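Local atomic coordinates of lipoprotein signal peptidase (Staphylococcus aureus, PDB entry 6RYO), a protein that removes signal peptides from bacterial membrane prolipoproteins, acting as an aspartic endopeptidase of the peptidase A8 family. Residues A[41-44]-A[45-49]; A[116-119]-A[120-124]; A[126-129]-A[130-134]. All blocks are in the same frame, centred on the assembly; numbering follows the deposited sequence.

Contact 1: A[41-44]-A[45-49]; sequences VVIF and DQVTK. With OLC ((2R)-2,3-dihydroxypropyl (9Z)-octadec-9-enoate), chain E; OLC ((2R)-2,3-dihydroxypropyl (9Z)-octadec-9-enoate), chain F.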
ATOM      1  N   VAL A  41       8.270  -5.468  -0.113  1.00 30.14           N
ATOM      2  CA  VAL A  41       7.220  -4.587  -0.621  1.00 27.61           C
ATOM      3  C   VAL A  41       7.610  -3.125  -0.431  1.00 32.74           C
ATOM      4  O   VAL A  41       7.472  -2.305  -1.345  1.00 42.26           O
ATOM      5  CB  VAL A  41       5.873  -4.904   0.055  1.00 26.78           C
ATOM      6  CG1 VAL A  41       4.842  -3.838  -0.291  1.00 24.10           C
ATOM      7  CG2 VAL A  41       5.376  -6.271  -0.373  1.00 28.54           C
ATOM      8  N   VAL A  42       8.100  -2.777   0.761  1.00 26.33           N
ATOM      9  CA  VAL A  42       8.464  -1.391   1.045  1.00 16.15           C
ATOM     10  C   VAL A  42       9.631  -0.951   0.171  1.00 22.54           C
ATOM     11  O   VAL A  42       9.652   0.177  -0.338  1.00 29.82           O
ATOM     12  CB  VAL A  42       8.780  -1.217   2.542  1.00 11.93           C
ATOM     13  CG1 VAL A  42       9.387   0.152   2.802  1.00 10.79           C
ATOM     14  CG2 VAL A  42       7.523  -1.400   3.366  1.00 10.86           C
ATOM     15  N   ILE A  43      10.623  -1.827  -0.010  1.00 26.86           N
ATOM     16  CA  ILE A  43      11.770  -1.493  -0.852  1.00 27.52           C
ATOM     17  C   ILE A  43      11.311  -1.155  -2.264  1.00 27.76           C
ATOM     18  O   ILE A  43      11.647  -0.097  -2.809  1.00 29.84           O
ATOM     19  CB  ILE A  43      12.793  -2.645  -0.853  1.00 31.78           C
ATOM     20  CG1 ILE A  43      13.480  -2.757   0.509  1.00 41.94           C
ATOM     21  CG2 ILE A  43      13.834  -2.439  -1.943  1.00 27.60           C
ATOM     22  CD1 ILE A  43      14.338  -1.568   0.853  1.00 51.00           C
ATOM     23  N   PHE A  44      10.512  -2.040  -2.868  1.00 26.07           N
ATOM     24  CA  PHE A  44      10.081  -1.822  -4.244  1.00 31.26           C
ATOM     25  C   PHE A  44       9.105  -0.659  -4.363  1.00 31.27           C
ATOM     26  O   PHE A  44       9.072   0.013  -5.398  1.00 32.42           O
ATOM     27  CB  PHE A  44       9.458  -3.094  -4.811  1.00 38.65           C
ATOM     28  CG  PHE A  44      10.465  -4.075  -5.336  1.00 50.96           C
ATOM     29  CD1 PHE A  44      11.148  -3.820  -6.513  1.00 54.13           C
ATOM     30  CD2 PHE A  44      10.732  -5.252  -4.656  1.00 54.25           C
ATOM     31  CE1 PHE A  44      12.078  -4.717  -7.001  1.00 54.34           C
ATOM     32  CE2 PHE A  44      11.660  -6.154  -5.139  1.00 55.20           C
ATOM     33  CZ  PHE A  44      12.334  -5.885  -6.313  1.00 55.29           C
ATOM     34  N   ASP A  45       8.299  -0.406  -3.332  1.00 31.94           N
ATOM     35  CA  ASP A  45       7.415   0.754  -3.375  1.00 27.30           C
ATOM     36  C   ASP A  45       8.211   2.048  -3.277  1.00 24.91           C
ATOM     37  O   ASP A  45       7.979   2.993  -4.040  1.00 25.84           O
ATOM     38  CB  ASP A  45       6.374   0.673  -2.260  1.00 28.72           C
ATOM     39  CG  ASP A  45       5.688   2.001  -2.010  1.00 30.22           C
ATOM     40  OD1 ASP A  45       6.183   2.783  -1.169  1.00 29.93           O
ATOM     41  OD2 ASP A  45       4.667   2.276  -2.675  1.00 32.14           O
ATOM     42  N   GLN A  46       9.157   2.108  -2.337  1.00 23.05           N
ATOM     43  CA  GLN A  46       9.931   3.330  -2.152  1.00 20.45           C
ATOM     44  C   GLN A  46      10.876   3.575  -3.321  1.00 25.41           C
ATOM     45  O   GLN A  46      11.081   4.726  -3.728  1.00 31.52           O
ATOM     46  CB  GLN A  46      10.702   3.266  -0.834  1.00 21.40           C
ATOM     47  CG  GLN A  46       9.829   3.480   0.392  1.00 21.97           C
ATOM     48  CD  GLN A  46       9.144   4.833   0.381  1.00 27.40           C
ATOM     49  OE1 GLN A  46       9.766   5.856   0.087  1.00 26.95           O
ATOM     50  NE2 GLN A  46       7.852   4.846   0.694  1.00 28.55           N
ATOM     51  N   VAL A  47      11.461   2.511  -3.874  1.00 25.60           N
ATOM     52  CA  VAL A  47      12.362   2.671  -5.011  1.00 30.31           C
ATOM     53  C   VAL A  47      11.597   3.171  -6.232  1.00 33.30           C
ATOM     54  O   VAL A  47      11.975   4.173  -6.849  1.00 35.45           O
ATOM     55  CB  VAL A  47      13.104   1.355  -5.305  1.00 31.37           C
ATOM     56  CG1 VAL A  47      13.730   1.400  -6.687  1.00 32.00           C
ATOM     57  CG2 VAL A  47      14.176   1.104  -4.249  1.00 25.39           C
ATOM     58  N   THR A  48      10.500   2.495  -6.585  1.00 36.01           N
ATOM     59  CA  THR A  48       9.723   2.889  -7.758  1.00 34.28           C
ATOM     60  C   THR A  48       9.191   4.310  -7.619  1.00 35.31           C
ATOM     61  O   THR A  48       9.242   5.099  -8.571  1.00 37.54           O
ATOM     62  CB  THR A  48       8.570   1.910  -7.983  1.00 34.48           C
ATOM     63  OG1 THR A  48       7.872   1.700  -6.749  1.00 33.63           O
ATOM     64  CG2 THR A  48       9.092   0.579  -8.511  1.00 38.47           C
ATOM     65  N   LYS A  49       8.654   4.647  -6.441  1.00 31.69           N
ATOM     66  CA  LYS A  49       8.239   6.023  -6.176  1.00 24.41           C
ATOM     67  C   LYS A  49       9.377   7.003  -6.427  1.00 26.74           C
ATOM     68  O   LYS A  49       9.175   8.064  -7.026  1.00 28.73           O
ATOM     69  CB  LYS A  49       7.745   6.156  -4.735  1.00 20.91           C
ATOM     70  CG  LYS A  49       6.324   5.687  -4.489  1.00 23.48           C
ATOM     71  CD  LYS A  49       6.032   5.663  -2.999  1.00 23.44           C
ATOM     72  CE  LYS A  49       4.552   5.482  -2.719  1.00 30.07           C
ATOM     73  NZ  LYS A  49       4.287   5.336  -1.262  1.00 37.55           N
TER
HETATM   74  C10 OLC E 203      13.594  -0.721   4.332  1.00 40.93           C
HETATM   75  C9  OLC E 203      12.447  -1.033   4.899  1.00 45.99           C
HETATM   76  C11 OLC E 203      14.901  -1.272   4.898  1.00 36.27           C
HETATM   77  C8  OLC E 203      12.425  -1.943   6.124  1.00 51.10           C
HETATM   78  C24 OLC E 203       4.184  -8.672  12.298  1.00 66.21           C
HETATM   79  C12 OLC E 203      16.068  -0.724   4.082  1.00 35.20           C
HETATM   80  C7  OLC E 203      11.065  -1.830   6.808  1.00 53.85           C
HETATM   81  C6  OLC E 203      10.069  -2.762   6.123  1.00 55.09           C
HETATM   82  C5  OLC E 203       9.001  -3.172   7.131  1.00 54.74           C
HETATM   83  C4  OLC E 203       9.658  -3.962   8.262  1.00 55.91           C
HETATM   84  C3  OLC E 203       8.713  -4.033   9.460  1.00 58.50           C
HETATM   85  C2  OLC E 203       7.374  -4.622   9.018  1.00 62.48           C
HETATM   86  C21 OLC E 203       4.993  -6.628  11.144  1.00 66.68           C
HETATM   87  C1  OLC E 203       6.694  -5.310  10.199  1.00 66.11           C
HETATM   88  C22 OLC E 203       4.535  -8.069  10.940  1.00 63.67           C
HETATM   89  O19 OLC E 203       7.099  -5.138  11.300  1.00 65.71           O
HETATM   90  O25 OLC E 203       5.351  -8.797  13.063  1.00 66.84           O
HETATM   91  O23 OLC E 203       3.408  -8.081  10.111  1.00 59.68           O
HETATM   92  O20 OLC E 203       5.598  -6.155   9.974  1.00 68.22           O
HETATM   93  C10 OLC F 204       6.885  -8.028  -5.886  1.00 56.04           C
HETATM   94  C9  OLC F 204       7.148  -8.787  -4.845  1.00 55.84           C
HETATM   95  C11 OLC F 204       6.609  -6.537  -5.709  1.00 54.91           C
HETATM   96  C8  OLC F 204       7.183  -8.194  -3.437  1.00 52.75           C
HETATM   97  C24 OLC F 204      11.350 -17.730   3.034  1.00 55.88           C
HETATM   98  C12 OLC F 204       6.693  -5.857  -7.074  1.00 55.84           C
HETATM   99  C7  OLC F 204       7.343  -9.291  -2.383  1.00 49.94           C
HETATM  100  C13 OLC F 204       6.738  -4.341  -6.894  1.00 54.34           C
HETATM  101  C6  OLC F 204       7.497 -10.663  -3.037  1.00 42.97           C
HETATM  102  C14 OLC F 204       7.646  -3.736  -7.963  1.00 51.72           C
HETATM  103  C5  OLC F 204       7.742 -11.723  -1.966  1.00 36.72           C
HETATM  104  C4  OLC F 204       9.222 -11.735  -1.592  1.00 31.09           C
HETATM  105  C3  OLC F 204       9.626 -13.153  -1.199  1.00 30.71           C
HETATM  106  C2  OLC F 204       8.797 -13.616  -0.001  1.00 33.63           C
HETATM  107  C21 OLC F 204       9.372 -16.557   2.049  1.00 44.22           C
HETATM  108  C1  OLC F 204       9.056 -15.099   0.240  1.00 38.48           C
HETATM  109  C22 OLC F 204      10.272 -17.788   1.953  1.00 53.68           C
HETATM  110  O19 OLC F 204       8.544 -15.907  -0.460  1.00 45.99           O
HETATM  111  O25 OLC F 204      11.384 -18.939   3.743  1.00 59.05           O
HETATM  112  O23 OLC F 204       9.499 -18.944   2.124  1.00 60.11           O
HETATM  113  O20 OLC F 204       9.900 -15.516   1.276  1.00 39.92           O
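Asp45 opens its turn of transmembrane helix 31-55 by donating its N-H to Val41 O at 2.9 Å, and its CB lies close to the same oxygen. With CG anti to the backbone N (chi1 164°), the carboxylate reaches two partners: OD2 is gripped by the backbone N of Ala159 at the start of helix 158-174, and OD1 turns its syn lone pair to Lys49. Gln46 N bonds to Val42 O, and the bent Gln46 chain runs alongside Val42, both pointing the same way, with Gln46 CG 4.1 Å from Val42 CG1. Its NE2 continues to Asp133 of helix 114-137. Val47 N donates to Ile43 O, while Val47 CG2 lies close to that oxygen and meets Ile43 CG2 at 4.2 Å. Thr48 N approaches Phe44 O from above the carbonyl plane at 3.1 Å; Thr48 OG1, set between backbone N and carbonyl carbon by chi1 48°, lies so near the same oxygen that the distance is doubtful. Lys49, extended beyond CB, brings NZ to 3.2 Å from Asp45 OD1 in a salt bridge, and Asp133 is its second acid. One monoolein (chain E) lies along Val42 and Ile43, with Ile43 CD1 3.7 Å from its C10; another (chain F) lies along Val41 and Phe44, with Phe44 CB 3.6 Å from its C13. Apolar side chains thus meet lipid and neighbouring helices, while the polar ends of Asp45, Gln46 and Lys49 are bonded inside the protein. Asp45 lies near the predicted catalytic Asp142 and Asp160, and Lys49, paired with two acids, would probably offset their charge.

Contact 2: A[116-119]-A[120-124]; sequences MQVA and ISLLF. With OLC ((2R)-2,3-dihydroxypropyl (9Z)-octadec-9-enoate), chain E; OLC ((2R)-2,3-dihydroxypropyl (9Z)-octadec-9-enoate), chain C.
One turn of the transmembrane alpha-helix 114-137 is pinned here by a serine folding back on its own helix, Ser121 onto Gln117 O. That carbonyl takes two donors from opposite faces of its plane: Ser121 N at 3.0 Å and Ser121 OG at 2.7 Å. The hydroxyl is brought there by a chi1 of -56°, which sets OG beside its own backbone N and gives this polar group of a predicted membrane span a partner in its own helix, with a weak second bond to Ser34 O of helix 31-55. The amide of Gln117 points elsewhere: NE2 to Ala110 O in the loop before this helix and to Lys28 O, OE1 to Phe30 N, the last two in the chain leading into helix 31-55. Regular i to i+4 bonds flank the serine: Ile120 N meets Met116 O at 2.7 Å, Leu122 N meets Val118 O, and Leu123 N meets Ala119 O. Ile120 CG1 lies against Met116 O at 3.2 Å, and Leu123 CG covers Ala119 O in the same manner. Ala119, with its small CB, packs against Leu169 and Ile170 of helix 158-174, while Val118, Ser121 and Leu122 lean on Ile37 of helix 31-55. Lipid fills further flanks of the turn. Leu122 CD2 touches C10 of the chain C monoolein at 3.6 Å, and Val118 CG2 lies near its ester carbonyl O19. The ester region of the chain E monoolein covers one face of the Phe124 ring, where ester O20 stands 3.8 Å above the plane, offset toward the rim.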
ATOM      1  N   MET A 116      -3.007 -15.601   6.818  1.00 25.25           N
ATOM      2  CA  MET A 116      -3.402 -14.304   7.355  1.00 31.32           C
ATOM      3  C   MET A 116      -2.188 -13.459   7.718  1.00 31.18           C
ATOM      4  O   MET A 116      -2.204 -12.235   7.544  1.00 39.02           O
ATOM      5  CB  MET A 116      -4.311 -14.486   8.570  1.00 39.92           C
ATOM      6  CG  MET A 116      -5.734 -14.883   8.221  1.00 54.29           C
ATOM      7  SD  MET A 116      -6.930 -14.257   9.417  1.00 68.15           S
ATOM      8  CE  MET A 116      -6.484 -15.191  10.879  1.00 69.26           C
ATOM      9  N   GLN A 117      -1.132 -14.093   8.236  1.00 24.79           N
ATOM     10  CA  GLN A 117       0.085 -13.356   8.565  1.00 19.76           C
ATOM     11  C   GLN A 117       0.694 -12.711   7.326  1.00 30.84           C
ATOM     12  O   GLN A 117       1.217 -11.592   7.391  1.00 31.68           O
ATOM     13  CB  GLN A 117       1.089 -14.286   9.246  1.00 17.52           C
ATOM     14  CG  GLN A 117       0.678 -14.729  10.647  1.00 15.84           C
ATOM     15  CD  GLN A 117       1.720 -15.605  11.314  1.00 24.02           C
ATOM     16  OE1 GLN A 117       2.858 -15.695  10.856  1.00 32.06           O
ATOM     17  NE2 GLN A 117       1.333 -16.258  12.404  1.00 27.73           N
ATOM     18  N   VAL A 118       0.645 -13.406   6.186  1.00 33.08           N
ATOM     19  CA  VAL A 118       1.069 -12.804   4.923  1.00 31.65           C
ATOM     20  C   VAL A 118       0.160 -11.634   4.567  1.00 30.65           C
ATOM     21  O   VAL A 118       0.622 -10.573   4.128  1.00 27.59           O
ATOM     22  CB  VAL A 118       1.091 -13.861   3.802  1.00 26.48           C
ATOM     23  CG1 VAL A 118       1.274 -13.199   2.440  1.00 20.55           C
ATOM     24  CG2 VAL A 118       2.196 -14.878   4.052  1.00 23.77           C
ATOM     25  N   ALA A 119      -1.152 -11.817   4.744  1.00 28.92           N
ATOM     26  CA  ALA A 119      -2.106 -10.762   4.420  1.00 25.20           C
ATOM     27  C   ALA A 119      -1.888  -9.532   5.292  1.00 21.94           C
ATOM     28  O   ALA A 119      -1.887  -8.398   4.798  1.00 22.89           O
ATOM     29  CB  ALA A 119      -3.533 -11.288   4.570  1.00 26.22           C
ATOM     30  N   ILE A 120      -1.710  -9.739   6.599  1.00 16.59           N
ATOM     31  CA  ILE A 120      -1.434  -8.624   7.503  1.00 18.55           C
ATOM     32  C   ILE A 120      -0.149  -7.914   7.096  1.00 20.58           C
ATOM     33  O   ILE A 120      -0.061  -6.681   7.139  1.00 27.87           O
ATOM     34  CB  ILE A 120      -1.375  -9.122   8.960  1.00 23.47           C
ATOM     35  CG1 ILE A 120      -2.728  -9.702   9.382  1.00 22.39           C
ATOM     36  CG2 ILE A 120      -0.962  -8.000   9.896  1.00 26.14           C
ATOM     37  CD1 ILE A 120      -2.728 -10.300  10.769  1.00 26.03           C
ATOM     38  N   SER A 121       0.867  -8.681   6.688  1.00 18.73           N
ATOM     39  CA  SER A 121       2.110  -8.082   6.209  1.00 19.59           C
ATOM     40  C   SER A 121       1.864  -7.213   4.984  1.00 26.59           C
ATOM     41  O   SER A 121       2.393  -6.097   4.882  1.00 33.27           O
ATOM     42  CB  SER A 121       3.129  -9.177   5.896  1.00 20.01           C
ATOM     43  OG  SER A 121       3.348  -9.999   7.028  1.00 28.83           O
ATOM     44  N   LEU A 122       1.076  -7.717   4.030  1.00 23.98           N
ATOM     45  CA  LEU A 122       0.728  -6.920   2.859  1.00 21.06           C
ATOM     46  C   LEU A 122      -0.029  -5.661   3.257  1.00 20.10           C
ATOM     47  O   LEU A 122       0.177  -4.590   2.669  1.00 22.83           O
ATOM     48  CB  LEU A 122      -0.096  -7.756   1.880  1.00 20.84           C
ATOM     49  CG  LEU A 122       0.643  -8.923   1.224  1.00 22.87           C
ATOM     50  CD1 LEU A 122      -0.264  -9.651   0.243  1.00 21.99           C
ATOM     51  CD2 LEU A 122       1.902  -8.422   0.531  1.00 20.46           C
ATOM     52  N   LEU A 123      -0.922  -5.771   4.244  1.00 15.98           N
ATOM     53  CA  LEU A 123      -1.600  -4.587   4.761  1.00 13.71           C
ATOM     54  C   LEU A 123      -0.625  -3.669   5.488  1.00 23.08           C
ATOM     55  O   LEU A 123      -0.671  -2.445   5.318  1.00 29.85           O
ATOM     56  CB  LEU A 123      -2.740  -4.998   5.692  1.00 10.72           C
ATOM     57  CG  LEU A 123      -3.871  -5.855   5.115  1.00 14.81           C
ATOM     58  CD1 LEU A 123      -4.819  -6.306   6.219  1.00 19.37           C
ATOM     59  CD2 LEU A 123      -4.625  -5.092   4.050  1.00 15.79           C
ATOM     60  N   PHE A 124       0.266  -4.242   6.301  1.00 20.62           N
ATOM     61  CA  PHE A 124       1.220  -3.429   7.049  1.00 21.37           C
ATOM     62  C   PHE A 124       2.189  -2.721   6.109  1.00 21.58           C
ATOM     63  O   PHE A 124       2.441  -1.519   6.255  1.00 25.90           O
ATOM     64  CB  PHE A 124       1.981  -4.300   8.051  1.00 16.94           C
ATOM     65  CG  PHE A 124       2.784  -3.517   9.057  1.00 18.06           C
ATOM     66  CD1 PHE A 124       4.020  -2.983   8.724  1.00 19.85           C
ATOM     67  CD2 PHE A 124       2.307  -3.329  10.343  1.00 22.46           C
ATOM     68  CE1 PHE A 124       4.756  -2.267   9.651  1.00 21.37           C
ATOM     69  CE2 PHE A 124       3.038  -2.616  11.274  1.00 27.28           C
ATOM     70  CZ  PHE A 124       4.264  -2.085  10.928  1.00 24.50           C
TER
HETATM   71  C10 OLC E 203      13.594  -0.721   4.332  1.00 40.93           C
HETATM   72  C9  OLC E 203      12.447  -1.033   4.899  1.00 45.99           C
HETATM   73  C11 OLC E 203      14.901  -1.272   4.898  1.00 36.27           C
HETATM   74  C8  OLC E 203      12.425  -1.943   6.124  1.00 51.10           C
HETATM   75  C24 OLC E 203       4.184  -8.672  12.298  1.00 66.21           C
HETATM   76  C12 OLC E 203      16.068  -0.724   4.082  1.00 35.20           C
HETATM   77  C7  OLC E 203      11.065  -1.830   6.808  1.00 53.85           C
HETATM   78  C6  OLC E 203      10.069  -2.762   6.123  1.00 55.09           C
HETATM   79  C5  OLC E 203       9.001  -3.172   7.131  1.00 54.74           C
HETATM   80  C4  OLC E 203       9.658  -3.962   8.262  1.00 55.91           C
HETATM   81  C3  OLC E 203       8.713  -4.033   9.460  1.00 58.50           C
HETATM   82  C2  OLC E 203       7.374  -4.622   9.018  1.00 62.48           C
HETATM   83  C21 OLC E 203       4.993  -6.628  11.144  1.00 66.68           C
HETATM   84  C1  OLC E 203       6.694  -5.310  10.199  1.00 66.11           C
HETATM   85  C22 OLC E 203       4.535  -8.069  10.940  1.00 63.67           C
HETATM   86  O19 OLC E 203       7.099  -5.138  11.300  1.00 65.71           O
HETATM   87  O25 OLC E 203       5.351  -8.797  13.063  1.00 66.84           O
HETATM   88  O23 OLC E 203       3.408  -8.081  10.111  1.00 59.68           O
HETATM   89  O20 OLC E 203       5.598  -6.155   9.974  1.00 68.22           O
HETATM   90  C18 OLC C 201       2.328  -3.640  -9.755  1.00 49.09           C
HETATM   91  C10 OLC C 201       2.102  -8.302  -3.075  1.00 56.68           C
HETATM   92  C9  OLC C 201       2.346  -9.588  -2.918  1.00 59.77           C
HETATM   93  C17 OLC C 201       1.489  -3.978  -8.527  1.00 48.44           C
HETATM   94  C11 OLC C 201       3.253  -7.308  -3.207  1.00 49.32           C
HETATM   95  C8  OLC C 201       3.783 -10.104  -2.864  1.00 56.50           C
HETATM   96  C24 OLC C 201       4.089 -21.414   1.019  1.00 72.23           C
HETATM   97  C16 OLC C 201       1.622  -5.470  -8.238  1.00 51.78           C
HETATM   98  C12 OLC C 201       2.737  -6.011  -3.826  1.00 40.61           C
HETATM   99  C7  OLC C 201       3.812 -11.600  -3.176  1.00 53.81           C
HETATM  100  C15 OLC C 201       2.989  -5.726  -7.610  1.00 54.72           C
HETATM  101  C13 OLC C 201       2.345  -6.282  -5.275  1.00 43.69           C
HETATM  102  C6  OLC C 201       3.165 -12.389  -2.038  1.00 50.11           C
HETATM  103  C14 OLC C 201       2.983  -5.223  -6.170  1.00 50.34           C
HETATM  104  C5  OLC C 201       4.240 -12.896  -1.079  1.00 50.29           C
HETATM  105  C4  OLC C 201       4.662 -14.312  -1.468  1.00 50.27           C
HETATM  106  C3  OLC C 201       4.187 -15.295  -0.399  1.00 52.38           C
HETATM  107  C2  OLC C 201       5.342 -16.210   0.005  1.00 57.57           C
HETATM  108  C21 OLC C 201       5.376 -19.356   0.445  1.00 70.11           C
HETATM  109  C1  OLC C 201       4.871 -17.170   1.096  1.00 63.76           C
HETATM  110  C22 OLC C 201       5.429 -20.697   1.171  1.00 74.07           C
HETATM  111  O19 OLC C 201       3.887 -16.931   1.710  1.00 66.43           O
HETATM  112  O25 OLC C 201       3.979 -22.397   2.009  1.00 69.87           O
HETATM  113  O23 OLC C 201       6.453 -21.484   0.628  1.00 78.00           O
HETATM  114  O20 OLC C 201       5.599 -18.333   1.370  1.00 66.06           O

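Contact 3: A[126-129]-A[130-134]; sequences GALG and NFIDR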
ATOM      1  N   GLY A 126       1.886  -2.034   2.860  1.00 18.88           N
ATOM      2  CA  GLY A 126       1.227  -1.045   2.024  1.00 11.09           C
ATOM      3  C   GLY A 126       0.885   0.235   2.762  1.00 14.06           C
ATOM      4  O   GLY A 126       0.873   1.315   2.164  1.00 19.25           O
ATOM      5  N   ALA A 127       0.598   0.138   4.063  1.00 15.92           N
ATOM      6  CA  ALA A 127       0.322   1.333   4.853  1.00 16.54           C
ATOM      7  C   ALA A 127       1.604   2.084   5.195  1.00 22.70           C
ATOM      8  O   ALA A 127       1.626   3.320   5.175  1.00 26.78           O
ATOM      9  CB  ALA A 127      -0.427   0.959   6.131  1.00 13.76           C
ATOM     10  N   LEU A 128       2.673   1.352   5.518  1.00 24.42           N
ATOM     11  CA  LEU A 128       3.941   1.985   5.874  1.00 18.55           C
ATOM     12  C   LEU A 128       4.566   2.698   4.678  1.00 22.66           C
ATOM     13  O   LEU A 128       5.154   3.777   4.830  1.00 28.65           O
ATOM     14  CB  LEU A 128       4.903   0.938   6.442  1.00 17.75           C
ATOM     15  CG  LEU A 128       6.264   1.440   6.928  1.00 16.24           C
ATOM     16  CD1 LEU A 128       6.098   2.607   7.896  1.00 14.39           C
ATOM     17  CD2 LEU A 128       7.034   0.305   7.584  1.00 10.83           C
ATOM     18  N   GLY A 129       4.463   2.103   3.484  1.00 14.60           N
ATOM     19  CA  GLY A 129       5.035   2.726   2.301  1.00  5.51           C
ATOM     20  C   GLY A 129       4.463   4.105   2.032  1.00 11.50           C
ATOM     21  O   GLY A 129       5.202   5.055   1.752  1.00 17.14           O
ATOM     22  N   ASN A 130       3.133   4.234   2.104  1.00 13.02           N
ATOM     23  CA  ASN A 130       2.513   5.549   1.979  1.00 16.26           C
ATOM     24  C   ASN A 130       2.816   6.425   3.189  1.00 23.72           C
ATOM     25  O   ASN A 130       2.911   7.651   3.060  1.00 28.95           O
ATOM     26  CB  ASN A 130       1.001   5.409   1.794  1.00 15.97           C
ATOM     27  CG  ASN A 130       0.620   4.994   0.387  1.00 19.70           C
ATOM     28  OD1 ASN A 130       1.344   5.268  -0.568  1.00 19.48           O
ATOM     29  ND2 ASN A 130      -0.521   4.324   0.255  1.00 21.72           N
ATOM     30  N   PHE A 131       2.970   5.814   4.365  1.00 25.66           N
ATOM     31  CA  PHE A 131       3.256   6.577   5.576  1.00 21.80           C
ATOM     32  C   PHE A 131       4.571   7.335   5.457  1.00 24.98           C
ATOM     33  O   PHE A 131       4.680   8.478   5.916  1.00 29.32           O
ATOM     34  CB  PHE A 131       3.276   5.639   6.785  1.00 16.62           C
ATOM     35  CG  PHE A 131       3.621   6.318   8.082  1.00 24.32           C
ATOM     36  CD1 PHE A 131       2.677   7.071   8.761  1.00 27.44           C
ATOM     37  CD2 PHE A 131       4.886   6.188   8.630  1.00 24.32           C
ATOM     38  CE1 PHE A 131       2.993   7.691   9.958  1.00 25.78           C
ATOM     39  CE2 PHE A 131       5.208   6.804   9.826  1.00 22.58           C
ATOM     40  CZ  PHE A 131       4.260   7.555  10.492  1.00 22.74           C
ATOM     41  N   ILE A 132       5.581   6.717   4.841  1.00 24.58           N
ATOM     42  CA  ILE A 132       6.871   7.377   4.665  1.00 18.34           C
ATOM     43  C   ILE A 132       6.730   8.584   3.746  1.00 23.74           C
ATOM     44  O   ILE A 132       7.351   9.631   3.970  1.00 29.91           O
ATOM     45  CB  ILE A 132       7.911   6.374   4.131  1.00 14.27           C
ATOM     46  CG1 ILE A 132       8.040   5.186   5.085  1.00 15.47           C
ATOM     47  CG2 ILE A 132       9.262   7.050   3.930  1.00 16.60           C
ATOM     48  CD1 ILE A 132       8.894   4.056   4.546  1.00 13.64           C
ATOM     49  N   ASP A 133       5.911   8.457   2.700  1.00 23.08           N
ATOM     50  CA  ASP A 133       5.725   9.561   1.764  1.00 18.05           C
ATOM     51  C   ASP A 133       5.119  10.778   2.453  1.00 17.09           C
ATOM     52  O   ASP A 133       5.560  11.911   2.230  1.00 20.90           O
ATOM     53  CB  ASP A 133       4.848   9.112   0.596  1.00 23.05           C
ATOM     54  CG  ASP A 133       5.590   8.222  -0.383  1.00 32.62           C
ATOM     55  OD1 ASP A 133       6.150   7.192   0.046  1.00 34.33           O
ATOM     56  OD2 ASP A 133       5.607   8.552  -1.588  1.00 38.53           O
ATOM     57  N   ARG A 134       4.105  10.567   3.294  1.00 15.82           N
ATOM     58  CA  ARG A 134       3.421  11.696   3.920  1.00 18.78           C
ATOM     59  C   ARG A 134       4.274  12.331   5.011  1.00 26.31           C
ATOM     60  O   ARG A 134       4.260  13.556   5.179  1.00 31.11           O
ATOM     61  CB  ARG A 134       2.074  11.251   4.488  1.00 21.05           C
ATOM     62  CG  ARG A 134       1.067  10.801   3.444  1.00 22.28           C
ATOM     63  CD  ARG A 134      -0.316  10.641   4.056  1.00 26.02           C
ATOM     64  NE  ARG A 134      -1.287  10.138   3.088  1.00 28.85           N
ATOM     65  CZ  ARG A 134      -1.600   8.856   2.942  1.00 31.50           C
ATOM     66  NH1 ARG A 134      -1.022   7.938   3.704  1.00 30.37           N
ATOM     67  NH2 ARG A 134      -2.494   8.490   2.034  1.00 33.56           N
TER
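The Phe131 ring meets Leu128 at its CD2, which lies 3.9 Å from Leu128 CD1; the two side chains cross at a slant on the side of transmembrane alpha-helix 114-137 where Leu128 also touches a lipid. Both leave the backbone with CG anti to the N (177° for Phe131), the setting in which they meet, and Phe131 also packs on Thr95 of helix 87-108. The other flat group, the Asn130 amide, turns inward to the catalytic centre. Its ND2 donates to OD1 of Asp160, a predicted active-site residue, and to the backbone of the bound peptide, while OD1 accepts from Lys49. Asn130 is thus held from both ends, which should fix the rotation of its amide, with ND2 shared by Asp160 and the peptide. Backbone bonds of this turn run from Phe131 N to Ala127 O at 2.9 Å and from Ile132 N to Leu128 O at 3.0 Å. Ile132 CG1 presses on that second oxygen at 3.2 Å, and Leu128 CD1 approaches the same CG1 at 4.3 Å. One turn on, the Asp133 carboxylate curls back along the helix, with OD2 taking the N-H of Val141 in strand 140-146. Its OD1 stands 2.9 Å from Gly129 O, an approach of two acceptors bridged by donors at its side: Gln46 NE2, bonded to OD1, and Lys49 NZ, salt-bridged to OD1 and weakly bonded to Gly129 O.

In the fold
From the N terminus, contact 1 comes first, within helix 31-55; contacts 2 and 3 follow on helix 114-137, their segments almost adjoining. Each is local to one helix, so none closes a loop, and the three run in series without nesting or crossing. Contacts 1 and 3 meet most closely, centres about 10 Å apart, through Lys49 and Gln46 reaching Asp133, which ties helix 31-55 to helix 114-137 beside the predicted catalytic pair. Contact 2 sits nearer the start of helix 114-137, about 17 Å from contact 1 between centres, where Val41 packs on Leu122. A single chain E lipid touches both 1 and 2.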